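PDB 5T79: aldo-keto Reductase, OXIDOREDUCTASE from Salmonella typhimurium, which probably reduces aldehydes such as 3-hydroxybutanal to alcohols, with NADPH as the hydride donor, as an aldo-keto reductase. Local coordinates for residues A[38-42]-A[43-47]; A[179-182]-A[183-187]; A[205-208]-A[209-212]. All blocks are in the same frame, centred on the assembly; numbering follows the deposited sequence.

Interaction 1: A[38-42]-A[43-47]; sequences DTTRV and ENSRA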
ATOM      1  N   ASP A  38     -10.669   7.788  14.522  1.00 16.69           N
ATOM      2  CA  ASP A  38     -11.732   8.479  15.256  1.00 16.09           C
ATOM      3  C   ASP A  38     -11.523  10.002  15.264  1.00 20.46           C
ATOM      4  O   ASP A  38     -12.397  10.735  15.741  1.00 20.79           O
ATOM      5  CB  ASP A  38     -11.818   7.957  16.709  1.00 17.12           C
ATOM      6  CG  ASP A  38     -12.354   6.537  16.869  1.00 19.24           C
ATOM      7  OD1 ASP A  38     -12.929   5.991  15.888  1.00 19.88           O
ATOM      8  OD2 ASP A  38     -12.189   5.966  17.965  1.00 22.66           O
ATOM      9  N   THR A  39     -10.367  10.484  14.752  1.00 17.03           N
ATOM     10  CA  THR A  39     -10.045  11.920  14.718  1.00 17.53           C
ATOM     11  C   THR A  39     -10.476  12.589  13.412  1.00 23.36           C
ATOM     12  O   THR A  39     -10.261  13.800  13.239  1.00 23.34           O
ATOM     13  CB  THR A  39      -8.550  12.165  14.939  1.00 24.13           C
ATOM     14  OG1 THR A  39      -7.825  11.437  13.960  1.00 21.72           O
ATOM     15  CG2 THR A  39      -8.090  11.805  16.340  1.00 25.07           C
ATOM     16  N   THR A  40     -11.059  11.821  12.496  1.00 20.35           N
ATOM     17  CA  THR A  40     -11.572  12.371  11.242  1.00 21.38           C
ATOM     18  C   THR A  40     -13.057  11.978  11.178  1.00 22.37           C
ATOM     19  O   THR A  40     -13.527  11.267  12.066  1.00 23.85           O
ATOM     20  CB  THR A  40     -10.705  11.941  10.033  1.00 31.11           C
ATOM     21  OG1 THR A  40     -10.484  10.554  10.100  1.00 26.97           O
ATOM     22  CG2 THR A  40      -9.346  12.651   9.992  1.00 31.65           C
ATOM     23  N   ARG A  41     -13.817  12.523  10.219  1.00 16.37           N
ATOM     24  CA  ARG A  41     -15.264  12.264  10.143  1.00 15.52           C
ATOM     25  C   ARG A  41     -15.544  11.024   9.324  1.00 19.35           C
ATOM     26  O   ARG A  41     -14.989  10.875   8.235  1.00 16.66           O
ATOM     27  CB  ARG A  41     -15.993  13.464   9.532  1.00 15.89           C
ATOM     28  CG  ARG A  41     -15.821  14.733  10.349  1.00 22.18           C
ATOM     29  CD  ARG A  41     -16.333  15.931   9.566  1.00 26.77           C
ATOM     30  NE  ARG A  41     -16.214  17.168  10.341  1.00 33.22           N
ATOM     31  CZ  ARG A  41     -15.239  18.058  10.175  1.00 55.90           C
ATOM     32  NH1 ARG A  41     -14.274  17.842   9.286  1.00 46.68           N
ATOM     33  NH2 ARG A  41     -15.216  19.170  10.899  1.00 42.64           N
ATOM     34  N   VAL A  42     -16.416  10.132   9.847  1.00 18.34           N
ATOM     35  CA  VAL A  42     -16.783   8.887   9.150  1.00 17.79           C
ATOM     36  C   VAL A  42     -17.494   9.227   7.826  1.00 18.90           C
ATOM     37  O   VAL A  42     -17.282   8.518   6.850  1.00 17.94           O
ATOM     38  CB  VAL A  42     -17.600   7.920  10.059  1.00 23.62           C
ATOM     39  CG1 VAL A  42     -18.300   6.819   9.248  1.00 24.33           C
ATOM     40  CG2 VAL A  42     -16.687   7.287  11.106  1.00 23.41           C
ATOM     41  N   GLU A  43     -18.228  10.357   7.753  1.00 17.58           N
ATOM     42  CA  GLU A  43     -18.849  10.805   6.499  1.00 18.92           C
ATOM     43  C   GLU A  43     -17.775  10.908   5.388  1.00 21.46           C
ATOM     44  O   GLU A  43     -18.010  10.477   4.258  1.00 19.34           O
ATOM     45  CB  GLU A  43     -19.549  12.152   6.717  1.00 21.66           C
ATOM     46  CG  GLU A  43     -19.818  13.002   5.491  1.00 36.01           C
ATOM     47  CD  GLU A  43     -20.144  14.454   5.817  1.00 61.94           C
ATOM     48  OE1 GLU A  43     -19.377  15.099   6.574  1.00 47.88           O
ATOM     49  OE2 GLU A  43     -21.181  14.945   5.315  1.00 59.18           O
ATOM     50  N   ASN A  44     -16.602  11.481   5.725  1.00 17.58           N
ATOM     51  CA  ASN A  44     -15.500  11.632   4.773  1.00 16.80           C
ATOM     52  C   ASN A  44     -14.867  10.283   4.450  1.00 19.56           C
ATOM     53  O   ASN A  44     -14.629  10.013   3.270  1.00 19.20           O
ATOM     54  CB  ASN A  44     -14.452  12.614   5.286  1.00 19.38           C
ATOM     55  CG  ASN A  44     -13.349  12.847   4.275  1.00 40.79           C
ATOM     56  OD1 ASN A  44     -13.597  13.167   3.097  1.00 34.05           O
ATOM     57  ND2 ASN A  44     -12.118  12.597   4.693  1.00 31.65           N
ATOM     58  N   SER A  45     -14.589   9.435   5.472  1.00 15.20           N
ATOM     59  CA  SER A  45     -14.028   8.084   5.272  1.00 14.61           C
ATOM     60  C   SER A  45     -14.895   7.281   4.288  1.00 16.69           C
ATOM     61  O   SER A  45     -14.395   6.637   3.359  1.00 13.98           O
ATOM     62  CB  SER A  45     -13.969   7.344   6.612  1.00 16.13           C
ATOM     63  OG  SER A  45     -13.091   8.019   7.492  1.00 21.53           O
ATOM     64  N   ARG A  46     -16.217   7.353   4.488  1.00 14.76           N
ATOM     65  CA  ARG A  46     -17.193   6.628   3.668  1.00 15.56           C
ATOM     66  C   ARG A  46     -17.127   7.126   2.219  1.00 18.80           C
ATOM     67  O   ARG A  46     -17.083   6.313   1.299  1.00 17.52           O
ATOM     68  CB  ARG A  46     -18.613   6.830   4.260  1.00 16.49           C
ATOM     69  CG  ARG A  46     -19.671   5.953   3.613  1.00 19.04           C
ATOM     70  CD  ARG A  46     -21.074   6.302   4.067  1.00 19.21           C
ATOM     71  NE  ARG A  46     -21.215   6.285   5.531  1.00 17.45           N
ATOM     72  CZ  ARG A  46     -21.471   5.206   6.257  1.00 28.67           C
ATOM     73  NH1 ARG A  46     -21.606   4.018   5.673  1.00 21.85           N
ATOM     74  NH2 ARG A  46     -21.607   5.305   7.573  1.00 21.16           N
ATOM     75  N   ALA A  47     -17.102   8.456   2.028  1.00 16.35           N
ATOM     76  CA  ALA A  47     -17.025   9.089   0.704  1.00 16.48           C
ATOM     77  C   ALA A  47     -15.738   8.661  -0.029  1.00 18.48           C
ATOM     78  O   ALA A  47     -15.782   8.413  -1.234  1.00 18.25           O
ATOM     79  CB  ALA A  47     -17.069  10.614   0.843  1.00 17.17           C
TER
HETATM   80  O   HOH W   1     -12.732   8.831  10.063  1.00 29.80           O
HETATM   81  O   HOH W   2     -12.142  11.126   7.234  1.00 23.63           O

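Interaction 2: A[179-182]-A[183-187]; sequences IDIL and EDLGT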
ATOM      1  N   ILE A 179      11.059 -15.174   1.303  1.00 15.79           N
ATOM      2  CA  ILE A 179      10.408 -15.728   0.104  1.00 14.65           C
ATOM      3  C   ILE A 179      10.763 -17.224  -0.034  1.00 18.54           C
ATOM      4  O   ILE A 179       9.881 -18.055  -0.291  1.00 17.48           O
ATOM      5  CB  ILE A 179      10.799 -14.901  -1.152  1.00 16.58           C
ATOM      6  CG1 ILE A 179      10.082 -13.523  -1.104  1.00 16.36           C
ATOM      7  CG2 ILE A 179      10.472 -15.656  -2.468  1.00 17.24           C
ATOM      8  CD1 ILE A 179      10.745 -12.422  -2.085  1.00 21.47           C
ATOM      9  N   ASP A 180      12.056 -17.566   0.139  1.00 17.22           N
ATOM     10  CA  ASP A 180      12.481 -18.966   0.003  1.00 17.50           C
ATOM     11  C   ASP A 180      11.862 -19.868   1.094  1.00 20.19           C
ATOM     12  O   ASP A 180      11.495 -21.003   0.797  1.00 19.80           O
ATOM     13  CB  ASP A 180      14.009 -19.060   0.023  1.00 19.81           C
ATOM     14  CG  ASP A 180      14.691 -18.505  -1.232  1.00 27.79           C
ATOM     15  OD1 ASP A 180      13.991 -18.283  -2.247  1.00 26.10           O
ATOM     16  OD2 ASP A 180      15.918 -18.325  -1.206  1.00 26.97           O
ATOM     17  N   ILE A 181      11.740 -19.366   2.336  1.00 17.20           N
ATOM     18  CA  ILE A 181      11.136 -20.117   3.450  1.00 17.55           C
ATOM     19  C   ILE A 181       9.653 -20.380   3.145  1.00 20.31           C
ATOM     20  O   ILE A 181       9.204 -21.517   3.279  1.00 20.50           O
ATOM     21  CB  ILE A 181      11.338 -19.414   4.827  1.00 20.01           C
ATOM     22  CG1 ILE A 181      12.824 -19.517   5.282  1.00 20.81           C
ATOM     23  CG2 ILE A 181      10.414 -20.015   5.910  1.00 22.19           C
ATOM     24  CD1 ILE A 181      13.213 -18.507   6.391  1.00 23.19           C
ATOM     25  N   LEU A 182       8.906 -19.340   2.736  1.00 14.84           N
ATOM     26  CA  LEU A 182       7.484 -19.457   2.399  1.00 14.19           C
ATOM     27  C   LEU A 182       7.275 -20.397   1.218  1.00 19.26           C
ATOM     28  O   LEU A 182       6.364 -21.207   1.265  1.00 18.97           O
ATOM     29  CB  LEU A 182       6.878 -18.071   2.097  1.00 12.99           C
ATOM     30  CG  LEU A 182       6.610 -17.181   3.329  1.00 16.48           C
ATOM     31  CD1 LEU A 182       6.208 -15.757   2.888  1.00 17.17           C
ATOM     32  CD2 LEU A 182       5.469 -17.757   4.191  1.00 17.84           C
ATOM     33  N   GLU A 183       8.127 -20.321   0.185  1.00 17.37           N
ATOM     34  CA  GLU A 183       8.035 -21.223  -0.975  1.00 18.38           C
ATOM     35  C   GLU A 183       8.191 -22.698  -0.520  1.00 22.43           C
ATOM     36  O   GLU A 183       7.401 -23.556  -0.928  1.00 22.31           O
ATOM     37  CB  GLU A 183       9.100 -20.847  -2.021  1.00 20.54           C
ATOM     38  CG  GLU A 183       9.190 -21.793  -3.220  1.00 27.40           C
ATOM     39  CD  GLU A 183       7.957 -21.950  -4.092  1.00 43.50           C
ATOM     40  OE1 GLU A 183       7.166 -20.986  -4.197  1.00 25.24           O
ATOM     41  OE2 GLU A 183       7.808 -23.028  -4.712  1.00 42.90           O
ATOM     42  N   ASP A 184       9.194 -22.977   0.346  1.00 19.03           N
ATOM     43  CA  ASP A 184       9.450 -24.330   0.875  1.00 20.60           C
ATOM     44  C   ASP A 184       8.277 -24.803   1.739  1.00 22.99           C
ATOM     45  O   ASP A 184       7.959 -25.993   1.758  1.00 22.45           O
ATOM     46  CB  ASP A 184      10.755 -24.352   1.693  1.00 23.11           C
ATOM     47  CG  ASP A 184      11.022 -25.666   2.404  1.00 43.90           C
ATOM     48  OD1 ASP A 184      11.403 -26.638   1.725  1.00 47.63           O
ATOM     49  OD2 ASP A 184      10.772 -25.743   3.634  1.00 51.84           O
ATOM     50  N   LEU A 185       7.645 -23.877   2.465  1.00 20.19           N
ATOM     51  CA  LEU A 185       6.492 -24.199   3.311  1.00 19.66           C
ATOM     52  C   LEU A 185       5.232 -24.495   2.473  1.00 24.16           C
ATOM     53  O   LEU A 185       4.333 -25.179   2.953  1.00 24.41           O
ATOM     54  CB  LEU A 185       6.207 -23.073   4.317  1.00 18.08           C
ATOM     55  CG  LEU A 185       7.165 -22.971   5.523  1.00 21.77           C
ATOM     56  CD1 LEU A 185       6.860 -21.706   6.355  1.00 19.80           C
ATOM     57  CD2 LEU A 185       7.089 -24.229   6.413  1.00 25.38           C
ATOM     58  N   GLY A 186       5.184 -24.006   1.242  1.00 18.52           N
ATOM     59  CA  GLY A 186       4.046 -24.243   0.358  1.00 18.73           C
ATOM     60  C   GLY A 186       3.022 -23.125   0.319  1.00 20.71           C
ATOM     61  O   GLY A 186       1.937 -23.296  -0.237  1.00 21.00           O
ATOM     62  N   THR A 187       3.348 -21.967   0.904  1.00 16.57           N
ATOM     63  CA  THR A 187       2.488 -20.783   0.892  1.00 15.84           C
ATOM     64  C   THR A 187       3.347 -19.680   0.275  1.00 19.50           C
ATOM     65  O   THR A 187       4.007 -18.961   1.022  1.00 18.22           O
ATOM     66  CB  THR A 187       1.978 -20.447   2.310  1.00 19.94           C
ATOM     67  OG1 THR A 187       1.195 -21.533   2.773  1.00 19.45           O
ATOM     68  CG2 THR A 187       1.155 -19.154   2.342  1.00 17.73           C
TER
HETATM   69  O   HOH W   3      10.675 -23.250   4.830  1.00 30.89           O

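Interaction 3: A[205-208]-A[209-212]; sequences DGLL and ALLQ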
ATOM      1  N   ASP A 205      18.064  -0.772  -5.678  1.00 21.55           N
ATOM      2  CA  ASP A 205      19.392  -1.336  -5.408  1.00 22.98           C
ATOM      3  C   ASP A 205      19.391  -2.873  -5.335  1.00 25.87           C
ATOM      4  O   ASP A 205      20.364  -3.456  -4.862  1.00 26.37           O
ATOM      5  CB  ASP A 205      19.997  -0.764  -4.108  1.00 25.65           C
ATOM      6  CG  ASP A 205      20.176   0.749  -4.072  1.00 35.53           C
ATOM      7  OD1 ASP A 205      20.293   1.362  -5.153  1.00 36.12           O
ATOM      8  OD2 ASP A 205      20.214   1.314  -2.959  1.00 41.98           O
ATOM      9  N   GLY A 206      18.344  -3.519  -5.828  1.00 21.19           N
ATOM     10  CA  GLY A 206      18.293  -4.977  -5.807  1.00 19.83           C
ATOM     11  C   GLY A 206      16.947  -5.593  -5.512  1.00 20.93           C
ATOM     12  O   GLY A 206      16.644  -6.674  -6.024  1.00 20.38           O
ATOM     13  N   LEU A 207      16.119  -4.940  -4.694  1.00 15.58           N
ATOM     14  CA  LEU A 207      14.831  -5.554  -4.353  1.00 13.89           C
ATOM     15  C   LEU A 207      13.925  -5.777  -5.560  1.00 18.85           C
ATOM     16  O   LEU A 207      13.398  -6.882  -5.705  1.00 19.32           O
ATOM     17  CB  LEU A 207      14.072  -4.739  -3.293  1.00 12.83           C
ATOM     18  CG  LEU A 207      12.785  -5.408  -2.817  1.00 15.30           C
ATOM     19  CD1 LEU A 207      13.078  -6.523  -1.812  1.00 15.70           C
ATOM     20  CD2 LEU A 207      11.817  -4.388  -2.220  1.00 14.11           C
ATOM     21  N   LEU A 208      13.740  -4.766  -6.438  1.00 17.69           N
ATOM     22  CA  LEU A 208      12.806  -4.948  -7.573  1.00 17.11           C
ATOM     23  C   LEU A 208      13.262  -6.083  -8.496  1.00 20.46           C
ATOM     24  O   LEU A 208      12.421  -6.871  -8.941  1.00 20.48           O
ATOM     25  CB  LEU A 208      12.589  -3.647  -8.363  1.00 17.08           C
ATOM     26  CG  LEU A 208      11.902  -2.477  -7.605  1.00 19.51           C
ATOM     27  CD1 LEU A 208      11.591  -1.335  -8.549  1.00 19.45           C
ATOM     28  CD2 LEU A 208      10.606  -2.924  -6.873  1.00 20.32           C
ATOM     29  N   ALA A 209      14.581  -6.217  -8.707  1.00 17.88           N
ATOM     30  CA  ALA A 209      15.166  -7.293  -9.524  1.00 18.62           C
ATOM     31  C   ALA A 209      14.915  -8.637  -8.853  1.00 21.33           C
ATOM     32  O   ALA A 209      14.500  -9.591  -9.516  1.00 22.15           O
ATOM     33  CB  ALA A 209      16.666  -7.060  -9.718  1.00 21.04           C
ATOM     34  N   LEU A 210      15.099  -8.704  -7.519  1.00 18.42           N
ATOM     35  CA  LEU A 210      14.840  -9.935  -6.770  1.00 17.01           C
ATOM     36  C   LEU A 210      13.349 -10.350  -6.866  1.00 19.10           C
ATOM     37  O   LEU A 210      13.052 -11.526  -7.069  1.00 17.64           O
ATOM     38  CB  LEU A 210      15.225  -9.743  -5.287  1.00 16.80           C
ATOM     39  CG  LEU A 210      14.682 -10.800  -4.282  1.00 19.83           C
ATOM     40  CD1 LEU A 210      15.442 -12.120  -4.405  1.00 21.22           C
ATOM     41  CD2 LEU A 210      14.756 -10.283  -2.854  1.00 18.48           C
ATOM     42  N   LEU A 211      12.425  -9.398  -6.683  1.00 15.89           N
ATOM     43  CA  LEU A 211      10.998  -9.742  -6.713  1.00 14.51           C
ATOM     44  C   LEU A 211      10.582 -10.237  -8.109  1.00 18.70           C
ATOM     45  O   LEU A 211       9.849 -11.229  -8.219  1.00 17.35           O
ATOM     46  CB  LEU A 211      10.143  -8.554  -6.251  1.00 13.48           C
ATOM     47  CG  LEU A 211      10.427  -8.029  -4.837  1.00 15.47           C
ATOM     48  CD1 LEU A 211       9.564  -6.788  -4.527  1.00 14.56           C
ATOM     49  CD2 LEU A 211      10.230  -9.108  -3.768  1.00 16.44           C
ATOM     50  N   GLN A 212      11.108  -9.611  -9.145  1.00 16.92           N
ATOM     51  CA  GLN A 212      10.816 -10.029 -10.501  1.00 17.41           C
ATOM     52  C   GLN A 212      11.319 -11.456 -10.708  1.00 22.96           C
ATOM     53  O   GLN A 212      10.652 -12.280 -11.286  1.00 22.42           O
ATOM     54  CB  GLN A 212      11.510  -9.090 -11.478  1.00 19.57           C
ATOM     55  CG  GLN A 212      11.626  -9.635 -12.883  1.00 34.27           C
ATOM     56  CD  GLN A 212      10.321  -9.592 -13.620  1.00 55.51           C
ATOM     57  OE1 GLN A 212       9.473  -8.762 -13.330  1.00 53.19           O
ATOM     58  NE2 GLN A 212      10.154 -10.480 -14.591  1.00 47.30           N
TER

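Interaction 1: A[38-42]-A[43-47]
T40 reaches S45 through a single water at the point where the loop after strand 24-31 of this TIM barrel turns into helix 42-54. The water sits 2.8 Å from T40 OG1 and donates to S45 OG at 2.7 Å, bridging two hydroxyls that are themselves 4.5 Å apart. S45 OG is brought to this side by its first torsion (chi1 -63°), which sets it beside its own backbone N, and it is also hydrogen-bonded to the carbonyl of N35. The loop lies near the cofactor, the T40 side chain about 8 Å from the bound NADPH.

R41 is the N-cap residue, and its carbonyl accepts the first i to i+4 bond of the helix. S45 N donates to R41 O at 3.1 Å, close to straight, while N44 N adds a weak bond to the same oxygen. A second water donates to R41 O as well and accepts from N44 ND2, which in turn binds the carbonyl of S299.

V42 continues the pattern, R46 N donating to V42 O at 2.8 Å. The R46 side chain bends at chi3 (-54°), and its guanidinium forms salt bridges with E83 through NH2 and with D84 through NH1, both on helix 72-85. With the chain bent there, it slants across V42, NH2 4.0 Å from V42 CG1.

Interaction 2: A[179-182]-A[183-187]
I181 and L185, one helical turn apart, lie side by side and point the same way, with I181 CG2 4.0 Å from L185 CD1. The isoleucine's CG2 branch is anti to its backbone N, and the leucine, with CG beside its own N (chi1 -75°), also sets CG against the backbone of the preceding turn, 3.4 Å from I181 O. That oxygen has two donors: L185 N and a water at 2.8 Å, which also donates to D184 OD2 and so links the exposed aspartate to the backbone. Two residues earlier, E183 N closes on I179 O at 2.9 Å.

One residue on from I181, L182 O is held by the end of the helix. T187 N donates to it at 3.1 Å, and G186 N also bonds E183 O at 3.1 Å, with a weak extra bond from G186 N to L182 O. Together with the positive phi of G186 (97°), which turns the chain out of the helix, these bonds make a Schellman motif, closing helix 172-185 within the beta-alpha-beta unit that runs from strand 162-168 to strand 191-193. The turn brings the backbone T187 O to 3.2 Å from L182 CB.

Around this end, helix 146-158 supplies part of the wall: I181 packs on L146 and M150, L182 on M150, and T187 on V157. I179 and L182 also touch C189. Polar residues of helix 146-158 hold the terminus, R158 binding L185 O and D154 taking T187 OG1. A turn earlier, D180 forms a salt bridge with K214.

Interaction 3: A[205-208]-A[209-212]
L207 and L211 make a local apolar contact, four residues apart on the inward side of helix 207-214, at the start of that helix and against the barrel. Their side chains meet at an angle: L207 CG is 3.9 Å from L211 CD1, and L207 CD2 approaches the same methyl at 4.0 Å. The two leucines reach each other with different first torsions. L207 swings CG anti to its N (chi1 -175°), whereas L211 holds CG beside its own N (chi1 -59°), which lays the branch back over the previous turn, with CG 3.3 Å from L207 O. L210, three residues on from L207, brings CD2 to 4.2 Å from L207 CD1, so L207 meets leucines both three and four residues on.

The helix belongs to the beta-alpha-beta unit that joins strand 191-193 to strand 217-220, one of the repeating crossovers of the TIM barrel. G206 is its N-cap, with a positive phi (142°). From this residue the backbone bonds follow the regular i to i+4 pattern: L210 N donates to G206 O, L211 N to L207 O at 2.9 Å, and Q212 N to L208 O.

Both L207 and L211 rest on H192 of strand 191-193. L207 also touches W202 and A175 of helix 172-185, and L211 touches I179 of the same helix. L210 packs on A175 and R176, and L208 packs on V203, N290 and V291. Q212, on the outer side, keeps its CB 3.5 Å from L208 O while the end of its chain leads away from the preceding turn.

How the interactions relate
From the N terminus, the three contacts follow one another in series; none nests in or crosses another. Each lies within one continuous stretch, its partners three to five residues apart, so none closes a large loop. Interaction 1 sets the start of helix 42-54, near the bound cofactor. Interaction 2 ends helix 172-185, and interaction 3 begins helix 207-214, both in beta-alpha-beta units of the barrel. Interaction 1 lies on the opposite side of the chain's centre from the other two, with centres about 39 Å and 37 Å away. Interactions 2 and 3 do touch: I179 CD1 packs on L211 CD2 at 3.8 Å, joining the neighbouring helices outside the barrel wall.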